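Local coordinates for protein CofB (Escherichia coli, PDB 5AX6) that is a minor pilin subunit of the CFA/III type IVb pilus, forms a homotrimer and probably takes part in pilus assembly, at the interface of chains A and B. Residues are numbered along the deposited sequence; one frame, centred on the assembly and turned at random. Chains: chain A/B, CofB.

The interface of chains A and B. Residues chain A 404-406, 408, 481; chain B 403-405, 444.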
loop_
_atom_site.group_PDB
_atom_site.type_symbol
_atom_site.label_atom_id
_atom_site.label_comp_id
_atom_site.label_asym_id
_atom_site.label_seq_id
_atom_site.Cartn_x
_atom_site.Cartn_y
_atom_site.Cartn_z
ATOM N N SER A 404 20.519 -19.214 -31.690
ATOM C CA SER A 404 21.892 -19.669 -31.453
ATOM C C SER A 404 21.975 -21.159 -31.752
ATOM O O SER A 404 21.012 -21.888 -31.513
ATOM C CB SER A 404 22.325 -19.401 -30.008
ATOM O OG SER A 404 22.178 -18.032 -29.672
ATOM N N ILE A 405 23.106 -21.621 -32.278
ATOM C CA ILE A 405 23.217 -23.020 -32.652
ATOM C C ILE A 405 23.247 -23.948 -31.434
ATOM O O ILE A 405 24.010 -23.725 -30.489
ATOM C CB ILE A 405 24.474 -23.288 -33.494
ATOM C CG1 ILE A 405 24.475 -22.403 -34.737
ATOM C CG2 ILE A 405 24.528 -24.776 -33.849
ATOM C CD1 ILE A 405 25.700 -22.590 -35.624
ATOM N N ALA A 406 22.419 -24.992 -31.460
ATOM C CA ALA A 406 22.337 -25.926 -30.340
ATOM C C ALA A 406 22.941 -27.292 -30.677
ATOM O O ALA A 406 23.516 -27.943 -29.810
ATOM C CB ALA A 406 20.889 -26.084 -29.888
ATOM N N ILE A 408 24.651 -29.360 -34.527
ATOM C CA ILE A 408 24.847 -29.243 -35.965
ATOM C C ILE A 408 25.814 -30.314 -36.433
ATOM O O ILE A 408 26.918 -30.424 -35.910
ATOM C CB ILE A 408 25.383 -27.833 -36.366
ATOM C CG1 ILE A 408 25.592 -27.741 -37.880
ATOM C CG2 ILE A 408 26.689 -27.503 -35.631
ATOM C CD1 ILE A 408 26.082 -26.355 -38.350
ATOM N N ASN A 481 18.573 -22.813 -30.314
ATOM C CA ASN A 481 17.851 -22.191 -29.216
ATOM C C ASN A 481 17.431 -20.798 -29.638
ATOM O O ASN A 481 18.282 -19.967 -29.965
ATOM C CB ASN A 481 18.720 -22.146 -27.953
ATOM C CG ASN A 481 19.028 -23.539 -27.427
ATOM O OD1 ASN A 481 20.191 -23.932 -27.292
ATOM N ND2 ASN A 481 17.987 -24.291 -27.150
ATOM N N ALA B 403 21.219 -25.645 -24.191
ATOM C CA ALA B 403 22.655 -25.410 -24.349
ATOM C C ALA B 403 22.925 -24.900 -25.766
ATOM O O ALA B 403 22.448 -25.489 -26.730
ATOM C CB ALA B 403 23.451 -26.692 -24.075
ATOM N N SER B 404 23.642 -23.782 -25.883
ATOM C CA SER B 404 24.021 -23.225 -27.184
ATOM C C SER B 404 25.538 -23.256 -27.309
ATOM O O SER B 404 26.239 -23.083 -26.312
ATOM C CB SER B 404 23.513 -21.789 -27.344
ATOM O OG SER B 404 22.111 -21.713 -27.149
ATOM N N ILE B 405 26.054 -23.481 -28.515
ATOM C CA ILE B 405 27.492 -23.594 -28.681
ATOM C C ILE B 405 28.209 -22.257 -28.477
ATOM O O ILE B 405 27.819 -21.237 -29.053
ATOM C CB ILE B 405 27.865 -24.134 -30.070
ATOM C CG1 ILE B 405 27.194 -25.483 -30.309
ATOM C CG2 ILE B 405 29.390 -24.225 -30.177
ATOM C CD1 ILE B 405 27.495 -26.087 -31.676
ATOM N N ILE B 444 24.587 -32.320 -29.268
ATOM C CA ILE B 444 24.544 -32.024 -27.846
ATOM C C ILE B 444 23.192 -32.454 -27.305
ATOM O O ILE B 444 22.147 -32.048 -27.807
ATOM C CB ILE B 444 24.803 -30.529 -27.562
ATOM C CG1 ILE B 444 26.231 -30.166 -28.010
ATOM C CG2 ILE B 444 24.652 -30.248 -26.073
ATOM C CD1 ILE B 444 26.505 -28.656 -28.203
HETATM O O HOH W 1 19.826 -27.035 -26.259
#
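The side-chain amide of A:Asn481 turns its outer edge towards chain B, where OD1 meets the hydroxyl of B:Ser404 and the carbonyl of B:Ala403. Over one face, on the oxygen half, sits the methyl of A:Ala406, CB 3.4 Å from A:Asn481 OD1; B:Ala403 N lies towards the opposite face. This is a strand-to-strand contact in the C-terminal domain of the type IVb minor pilin trimer: strand 398-409 meets its copy, while neighbouring strands 478-487 and 438-448 supply A:Asn481 and B:Ile444. As modelled, B:Ser404 OG donates to A:Asn481 OD1 at 2.9 Å, tilted 19° from the carbonyl plane, away from the methyl. A:Asn481 OD1 also sits 2.8 Å from B:Ala403 O, two acceptors meeting at the amide edge, so the amide orientation is doubtful; turned over, ND2 could give one N-H to the serine oxygen and lean the other towards that carbonyl. A water held by B:Ala403 N at 2.9 Å lies near B:Ala403 O and reaches A:Asn481 OD1 loosely, at 3.3 Å. An alanine in place of A:Asn481 would probably leave the B:Ser404 hydroxyl without its partner across the interface and open a gap beside the water. B:Ile405 N donates to A:Ile405 O at 2.9 Å, joining the two copies of strand 398-409. CG1 of B:Ile405, anti to its carbonyl carbon (chi1 -57°), carries CD1 to 3.9 Å from A:Ile405 CG2, the side chains crossing at a slant. B:Ile444 lays its CD1 tip against A:Ala406 O.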